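Side-chain contacts in importin subunit beta-1 (Saccharomyces cerevisiae, PDB 5OWU), which carries proteins into the nucleus through association with importin alpha, which recognises the classical nuclear localization signal in the cargo: residues A[206-209]-A[210-214]; A[530-533]-A[534-537]; A[420-424]-A[425-429]; A[220-223]-A[224-228]. All blocks are in the same frame, centred on the assembly; numbering follows the deposited sequence.

Overall arrangement
All four contacts are local ones along the chain of a HEAT-repeat solenoid, and none belongs to an active site. Interactions 1 and 4 are neighbours, with centres about 13 Å apart. I212 CD1 packs on L225 CD2 at 3.8 Å, so the turn after helix 195-208 rests against helix 219-233, and I251 touches both L209 and M226. Interaction 3 starts helix 425-442, and interaction 2 leads into helix 536-553; their centres lie about 33 Å apart without touching. Interaction 2 sits across the centre of the chain from interactions 1 and 4, about 58 and 65 Å away between centres. Interaction 4 also meets the chain of another protein, through E221 and Y224 among others.

Interaction 1: A[206-209]-A[210-214]; sequences ADSL and IFIKN
I212 folds back over the backbone carbonyls of S208 and L209, where helix 195-208 of HEAT repeat 5 gives way to a short turn before helix 213-216. Its CB lies 4.2 Å from L209 O, and from there the side chain divides. CG1 stands between its own backbone N and carbonyl carbon (chi1 69°), a placement that brings it to 3.3 Å from L209 O. The chain then runs on to CD1, which reaches L209 CD2 at 3.8 Å; the two side chains lie alongside one another and point the same way. The other branch, CG2, approaches S208 O at 3.5 Å.

The backbone bonds of the turn join residues three apart. F211 N donates to S208 O at 2.8 Å along a nearly straight line (164°), although the donor is tilted 32° from the carbonyl plane. I212 N donates to L209 O at 3.4 Å, a weak bond, and the hydroxyl of Y255 on helix 238-255 is a second donor to that oxygen. A water spans A206 and I210, four residues apart: it donates to A206 O at 3.1 Å and accepts from I210 N at 3.0 Å. The S208 hydroxyl bonds to L205 O, while the F211 ring turns its edge to S208 O and packs on C163, A166 and L173.

Carbonyls of a helix end are thus met partly by turn amides, a water and a tyrosine hydroxyl, and partly covered by aliphatic branches, a chemistry consistent with a largely buried junction.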
# COMPACT_ATOMS: atom_id res chain seq x y z
N ALA A 206 -3.47 -9.36 20.80
CA ALA A 206 -3.00 -8.59 19.66
C ALA A 206 -4.08 -7.63 19.17
O ALA A 206 -3.81 -6.45 18.93
CB ALA A 206 -2.57 -9.53 18.54
N ASP A 207 -5.32 -8.13 19.02
CA ASP A 207 -6.41 -7.26 18.58
C ASP A 207 -6.66 -6.11 19.55
O ASP A 207 -7.10 -5.03 19.14
CB ASP A 207 -7.71 -8.06 18.41
CG ASP A 207 -7.67 -9.01 17.23
OD1 ASP A 207 -6.94 -8.75 16.26
OD2 ASP A 207 -8.39 -10.03 17.29
N SER A 208 -6.41 -6.33 20.84
CA SER A 208 -6.77 -5.36 21.86
C SER A 208 -5.73 -4.27 22.06
O SER A 208 -6.04 -3.26 22.70
CB SER A 208 -6.97 -6.07 23.20
OG SER A 208 -5.70 -6.34 23.79
N LEU A 209 -4.51 -4.47 21.55
CA LEU A 209 -3.39 -3.61 21.94
C LEU A 209 -3.68 -2.12 21.79
O LEU A 209 -3.22 -1.31 22.60
CB LEU A 209 -2.14 -3.99 21.15
CG LEU A 209 -1.59 -5.37 21.53
CD1 LEU A 209 -0.39 -5.70 20.69
CD2 LEU A 209 -1.24 -5.46 23.01
N ILE A 210 -4.42 -1.72 20.75
CA ILE A 210 -4.62 -0.28 20.54
C ILE A 210 -5.52 0.34 21.60
O ILE A 210 -5.59 1.58 21.68
CB ILE A 210 -5.15 -0.03 19.11
CG1 ILE A 210 -4.05 -0.38 18.10
CG2 ILE A 210 -5.59 1.42 18.92
CD1 ILE A 210 -4.33 0.01 16.66
N PHE A 211 -6.18 -0.46 22.44
CA PHE A 211 -7.11 0.06 23.43
C PHE A 211 -6.58 0.00 24.86
O PHE A 211 -7.34 0.28 25.79
CB PHE A 211 -8.43 -0.71 23.34
CG PHE A 211 -9.10 -0.58 22.01
CD1 PHE A 211 -9.76 0.58 21.67
CD2 PHE A 211 -9.05 -1.62 21.10
CE1 PHE A 211 -10.37 0.71 20.44
CE2 PHE A 211 -9.66 -1.50 19.87
CZ PHE A 211 -10.32 -0.33 19.54
N ILE A 212 -5.30 -0.32 25.06
CA ILE A 212 -4.79 -0.53 26.40
C ILE A 212 -3.68 0.45 26.74
O ILE A 212 -2.86 0.18 27.61
CB ILE A 212 -4.33 -1.99 26.59
CG1 ILE A 212 -3.07 -2.30 25.76
CG2 ILE A 212 -5.44 -2.96 26.18
CD1 ILE A 212 -2.44 -3.64 26.09
N LYS A 213 -3.64 1.61 26.07
CA LYS A 213 -2.63 2.62 26.39
C LYS A 213 -2.60 2.92 27.89
O LYS A 213 -1.54 2.93 28.52
CB LYS A 213 -2.90 3.91 25.61
CG LYS A 213 -2.99 3.74 24.11
CD LYS A 213 -1.97 4.59 23.37
CE LYS A 213 -2.43 4.91 21.95
NZ LYS A 213 -2.81 3.69 21.18
N ASN A 214 -3.78 3.17 28.47
CA ASN A 214 -3.83 3.51 29.89
C ASN A 214 -3.26 2.40 30.75
O ASN A 214 -2.62 2.68 31.77
CB ASN A 214 -5.27 3.83 30.30
CG ASN A 214 -5.79 5.08 29.62
OD1 ASN A 214 -5.02 5.95 29.20
ND2 ASN A 214 -7.11 5.19 29.51
O HOH W 1 -4.74 -3.53 18.40

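Interaction 2: A[530-533]-A[534-537]; sequences YATD and TVAE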
# COMPACT_ATOMS: atom_id res chain seq x y z
N TYR A 530 15.56 7.43 -21.21
CA TYR A 530 16.83 8.08 -20.94
C TYR A 530 17.67 8.31 -22.19
O TYR A 530 18.79 8.82 -22.07
CB TYR A 530 17.63 7.26 -19.92
CG TYR A 530 17.09 7.39 -18.51
CD1 TYR A 530 16.09 6.55 -18.05
CD2 TYR A 530 17.58 8.37 -17.66
CE1 TYR A 530 15.59 6.68 -16.76
CE2 TYR A 530 17.09 8.51 -16.37
CZ TYR A 530 16.10 7.66 -15.93
OH TYR A 530 15.63 7.80 -14.65
N ALA A 531 17.17 7.98 -23.38
CA ALA A 531 18.00 8.11 -24.57
C ALA A 531 18.32 9.57 -24.84
O ALA A 531 17.50 10.46 -24.60
CB ALA A 531 17.30 7.50 -25.79
N THR A 532 19.54 9.82 -25.30
CA THR A 532 20.00 11.14 -25.69
C THR A 532 20.20 11.18 -27.20
O THR A 532 20.15 10.15 -27.88
CB THR A 532 21.32 11.49 -24.99
OG1 THR A 532 22.32 10.54 -25.39
CG2 THR A 532 21.16 11.45 -23.48
N ASP A 533 20.45 12.38 -27.72
CA ASP A 533 20.64 12.50 -29.16
C ASP A 533 21.84 11.68 -29.63
O ASP A 533 21.83 11.14 -30.74
CB ASP A 533 20.80 13.96 -29.55
CG ASP A 533 19.50 14.75 -29.44
OD1 ASP A 533 18.42 14.16 -29.70
OD2 ASP A 533 19.55 15.94 -29.08
N THR A 534 22.86 11.54 -28.77
CA THR A 534 24.05 10.79 -29.14
C THR A 534 23.75 9.33 -29.45
O THR A 534 24.54 8.68 -30.13
CB THR A 534 25.10 10.88 -28.03
OG1 THR A 534 25.41 12.26 -27.77
CG2 THR A 534 26.39 10.17 -28.43
N VAL A 535 22.63 8.80 -28.95
CA VAL A 535 22.27 7.40 -29.20
C VAL A 535 20.97 7.36 -29.99
O VAL A 535 20.21 6.39 -29.89
CB VAL A 535 22.18 6.60 -27.89
CG1 VAL A 535 23.55 6.52 -27.20
CG2 VAL A 535 21.15 7.19 -26.95
N ALA A 536 20.71 8.40 -30.79
CA ALA A 536 19.50 8.42 -31.59
C ALA A 536 19.30 7.11 -32.35
O ALA A 536 18.19 6.56 -32.37
CB ALA A 536 19.54 9.60 -32.56
N GLU A 537 20.37 6.57 -32.94
CA GLU A 537 20.22 5.35 -33.73
C GLU A 537 19.61 4.23 -32.90
O GLU A 537 18.70 3.53 -33.38
CB GLU A 537 21.56 4.92 -34.32
CG GLU A 537 21.42 3.92 -35.46
CD GLU A 537 22.74 3.58 -36.14
OE1 GLU A 537 23.61 2.96 -35.49
OE2 GLU A 537 22.90 3.94 -37.33
O HOH W 2 24.68 11.43 -24.48
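A surface turn at the start of a helix brings T532 and D533 against V535 and A536, in the short link between helix 516-530 and helix 536-553. Two backbone bonds close it. V535 N donates to T532 O at 3.0 Å and A536 N to D533 O, also at 3.0 Å; both donors stand well above the carbonyl plane of the acceptor, 55° and 65° out of it. V535 occupies the N-cap position, and the turn passes the chain from HEAT repeat 12 to HEAT repeat 13 of the solenoid.

V535, the buried residue of the turn, packs back on T532 and A531. With CG1 beside the backbone N (chi1 -65°), CG2 is left to face the preceding residues: it lies 3.3 Å from T532 O, 3.5 Å from T532 N and 4.0 Å from A531 CB. V535 also packs on Y493 and Y496, and T532 on Y493. T532 and T534 run side by side in the same direction, with T532 OG1 at 3.8 Å from T534 CB. A water hydrogen-bonds to T532 OG1 at 2.7 Å and weakly to T534 OG1 at 3.5 Å, spanning the two hydroxyls.

Interaction 3: A[420-424]-A[425-429]; sequences MNDQS and LQVKE
The backbone enters helix 425-442 at S424, the N-cap residue, whose carbonyl oxygen accepts from K428 N at 3.1 Å with an N-H...O angle of 162°, the first full helical bond across the junction. The S424 side chain adds a weak capping bond: OG, anti to its own N (chi1 173°), accepts from V427 N at 3.3 Å. A water also joins OG to Q426 OE1, and another water accepts from L425 N at 2.9 Å and donates to Q423 O. Just upstream, D422 OD2 accepts from S424 N at 2.8 Å, forming an Asx turn. The amide meets the anti side of that oxygen, 20° out of the carboxylate plane.

V427 packs against both D422 and S424. Its CG1 branch comes to 3.4 Å from D422 CG, the two side chains crossing at about a right angle, while CG2 presses on S424 CB at 3.4 Å, tighter than usual for two carbons. K428 runs the other way, back along the incoming loop: its CD lies 3.1 Å from M420 O and 3.3 Å from D422 O, the chain bending about the CG-CD bond. Its ammonium group bonds weakly to a water held by D422 O, but its salt-bridge partner is D465.

The whole cap lies within HEAT repeat 10, in contact with two further helices. On helix 383-395, R386 forms a salt bridge with D422 OD1 and W383 packs on S424 and Q426; on helix 467-484, C473 meets M420, and V469 touches L425 and K428.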
# COMPACT_ATOMS: atom_id res chain seq x y z
N MET A 420 28.78 -14.91 -11.99
CA MET A 420 27.78 -14.98 -13.07
C MET A 420 27.99 -16.20 -13.96
O MET A 420 27.09 -16.57 -14.72
CB MET A 420 27.81 -13.71 -13.92
CG MET A 420 27.25 -12.48 -13.21
SD MET A 420 25.47 -12.59 -12.83
CE MET A 420 24.72 -12.46 -14.45
N ASN A 421 29.16 -16.83 -13.89
CA ASN A 421 29.42 -18.09 -14.57
C ASN A 421 29.27 -19.29 -13.65
O ASN A 421 29.72 -20.38 -13.99
CB ASN A 421 30.83 -18.06 -15.16
CG ASN A 421 31.06 -16.84 -16.03
OD1 ASN A 421 30.18 -16.44 -16.80
ND2 ASN A 421 32.23 -16.21 -15.88
N ASP A 422 28.65 -19.11 -12.48
CA ASP A 422 28.51 -20.20 -11.53
C ASP A 422 27.66 -21.32 -12.12
O ASP A 422 26.77 -21.08 -12.94
CB ASP A 422 27.87 -19.69 -10.24
CG ASP A 422 28.12 -20.60 -9.06
OD1 ASP A 422 29.15 -20.40 -8.38
OD2 ASP A 422 27.31 -21.51 -8.82
N GLN A 423 27.95 -22.55 -11.70
CA GLN A 423 27.15 -23.70 -12.12
C GLN A 423 25.79 -23.74 -11.45
O GLN A 423 24.91 -24.48 -11.91
CB GLN A 423 27.91 -24.99 -11.83
CG GLN A 423 28.24 -25.21 -10.35
CD GLN A 423 29.33 -26.25 -10.14
OE1 GLN A 423 30.41 -26.16 -10.73
NE2 GLN A 423 29.05 -27.24 -9.31
N SER A 424 25.58 -22.98 -10.38
CA SER A 424 24.31 -22.98 -9.66
C SER A 424 23.40 -21.90 -10.24
O SER A 424 23.77 -20.72 -10.27
CB SER A 424 24.54 -22.73 -8.17
OG SER A 424 23.30 -22.57 -7.50
N LEU A 425 22.21 -22.31 -10.68
CA LEU A 425 21.23 -21.34 -11.17
C LEU A 425 20.88 -20.31 -10.10
O LEU A 425 20.77 -19.11 -10.38
CB LEU A 425 19.97 -22.05 -11.63
CG LEU A 425 18.82 -21.14 -12.05
CD1 LEU A 425 19.25 -20.21 -13.17
CD2 LEU A 425 17.62 -21.97 -12.49
N GLN A 426 20.67 -20.77 -8.86
CA GLN A 426 20.34 -19.85 -7.78
C GLN A 426 21.47 -18.84 -7.56
O GLN A 426 21.22 -17.65 -7.33
CB GLN A 426 20.07 -20.63 -6.49
CG GLN A 426 18.90 -21.59 -6.57
CD GLN A 426 19.32 -23.00 -6.96
OE1 GLN A 426 20.04 -23.20 -7.94
NE2 GLN A 426 18.88 -23.99 -6.18
N VAL A 427 22.72 -19.30 -7.63
CA VAL A 427 23.84 -18.39 -7.42
C VAL A 427 23.84 -17.31 -8.49
O VAL A 427 24.05 -16.13 -8.20
CB VAL A 427 25.17 -19.16 -7.40
CG1 VAL A 427 26.35 -18.19 -7.42
CG2 VAL A 427 25.23 -20.05 -6.17
N LYS A 428 23.64 -17.69 -9.75
CA LYS A 428 23.66 -16.70 -10.83
C LYS A 428 22.49 -15.74 -10.70
O LYS A 428 22.63 -14.54 -10.98
CB LYS A 428 23.63 -17.39 -12.18
CG LYS A 428 24.90 -18.13 -12.54
CD LYS A 428 24.87 -18.63 -13.98
CE LYS A 428 23.88 -19.74 -14.17
NZ LYS A 428 23.95 -20.26 -15.55
N GLU A 429 21.32 -16.24 -10.31
CA GLU A 429 20.16 -15.38 -10.14
C GLU A 429 20.44 -14.30 -9.10
O GLU A 429 20.23 -13.10 -9.33
CB GLU A 429 18.96 -16.23 -9.73
CG GLU A 429 17.72 -15.45 -9.35
CD GLU A 429 16.52 -16.36 -9.11
OE1 GLU A 429 16.69 -17.42 -8.48
OE2 GLU A 429 15.41 -16.01 -9.57
O HOH W 3 27.19 -21.31 -16.13
O HOH W 4 21.90 -25.11 -11.27
O HOH W 5 22.10 -25.27 -7.36

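Interaction 4: A[220-223]-A[224-228]; sequences GERN and YLMQV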
# COMPACT_ATOMS: atom_id res chain seq x y z
N GLY A 220 3.21 -1.65 36.68
CA GLY A 220 2.92 -3.00 37.17
C GLY A 220 2.12 -3.82 36.18
O GLY A 220 2.42 -5.00 35.95
N GLU A 221 1.10 -3.22 35.57
CA GLU A 221 0.31 -3.92 34.56
C GLU A 221 1.15 -4.21 33.32
O GLU A 221 1.06 -5.31 32.75
CB GLU A 221 -0.92 -3.10 34.18
CG GLU A 221 -1.86 -2.78 35.34
CD GLU A 221 -3.16 -2.15 34.86
OE1 GLU A 221 -3.49 -2.31 33.66
OE2 GLU A 221 -3.85 -1.50 35.68
N ARG A 222 1.93 -3.24 32.87
CA ARG A 222 2.80 -3.45 31.71
C ARG A 222 3.78 -4.59 31.97
O ARG A 222 3.96 -5.48 31.13
CB ARG A 222 3.55 -2.15 31.40
CG ARG A 222 4.36 -2.17 30.12
CD ARG A 222 5.07 -0.84 29.87
NE ARG A 222 5.86 -0.38 31.02
CZ ARG A 222 5.71 0.79 31.66
NH1 ARG A 222 4.80 1.67 31.28
NH2 ARG A 222 6.50 1.08 32.68
N ASN A 223 4.41 -4.59 33.15
CA ASN A 223 5.33 -5.66 33.51
C ASN A 223 4.64 -7.01 33.46
O ASN A 223 5.14 -7.96 32.86
CB ASN A 223 5.92 -5.41 34.90
CG ASN A 223 6.97 -4.31 34.92
OD1 ASN A 223 7.47 -3.89 33.87
ND2 ASN A 223 7.32 -3.83 36.11
N TYR A 224 3.47 -7.12 34.10
CA TYR A 224 2.79 -8.41 34.15
C TYR A 224 2.40 -8.88 32.75
O TYR A 224 2.61 -10.05 32.40
CB TYR A 224 1.55 -8.33 35.04
CG TYR A 224 0.77 -9.63 35.09
CD1 TYR A 224 1.27 -10.73 35.76
CD2 TYR A 224 -0.46 -9.75 34.45
CE1 TYR A 224 0.57 -11.92 35.81
CE2 TYR A 224 -1.17 -10.94 34.49
CZ TYR A 224 -0.65 -12.02 35.17
OH TYR A 224 -1.34 -13.20 35.22
N LEU A 225 1.82 -7.99 31.95
CA LEU A 225 1.43 -8.37 30.59
C LEU A 225 2.64 -8.84 29.78
O LEU A 225 2.58 -9.86 29.08
CB LEU A 225 0.74 -7.20 29.90
CG LEU A 225 0.21 -7.51 28.49
CD1 LEU A 225 -0.72 -8.71 28.52
CD2 LEU A 225 -0.50 -6.32 27.88
N MET A 226 3.74 -8.09 29.84
CA MET A 226 4.93 -8.48 29.08
C MET A 226 5.47 -9.82 29.57
O MET A 226 5.92 -10.65 28.77
CB MET A 226 6.01 -7.40 29.19
CG MET A 226 5.68 -6.12 28.42
SD MET A 226 5.48 -6.45 26.66
CE MET A 226 7.19 -6.68 26.16
N GLN A 227 5.42 -10.05 30.88
CA GLN A 227 5.82 -11.35 31.43
C GLN A 227 4.99 -12.47 30.82
O GLN A 227 5.53 -13.50 30.39
CB GLN A 227 5.68 -11.33 32.95
CG GLN A 227 5.98 -12.67 33.61
CD GLN A 227 6.08 -12.56 35.13
OE1 GLN A 227 6.28 -11.48 35.68
NE2 GLN A 227 5.93 -13.69 35.80
N VAL A 228 3.66 -12.28 30.74
CA VAL A 228 2.79 -13.30 30.16
C VAL A 228 3.13 -13.53 28.69
O VAL A 228 3.18 -14.67 28.21
CB VAL A 228 1.31 -12.92 30.34
CG1 VAL A 228 0.41 -13.89 29.59
CG2 VAL A 228 0.94 -12.87 31.82
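Y224 and M226 lie one turn beyond G220 and R222 on helix 219-233, the first helix of HEAT repeat 6, and the contact is a run of regular alpha-helix.

Backbone hydrogen bonds come first. Y224 N donates to G220 O at 3.0 Å and L225 N to E221 O at 2.9 Å; M226 N to R222 O and Q227 N to N223 O follow the same four-residue spacing, all four bonds being close to straight at the hydrogen.

The polar side chains of E221, R222 and N223 find their partners beyond the segment. E221 bonds to N215 and forms a salt bridge with R218. R222 uses NH1 for M216 O and NE for the hydroxyl of Y262, which also pairs with N223 OD1, so one tyrosine oxygen joins two successive residues.

Apolar contacts involve Y224, L225 and M226. L225 and Y224 pack on V185 of helix 177-188, and V228 CG2 sits 3.8 Å above one face of the Y224 ring, offset toward its rim. An aromatic side chain of a chain of another protein meets that ring with planes at about 65°, and the backbone of that chain also bonds to E221 OE2.

M226 reaches L248, I251 and L267. Its CG turns back beside its own N (chi1 -71°) to lie 3.3 Å from R222 O.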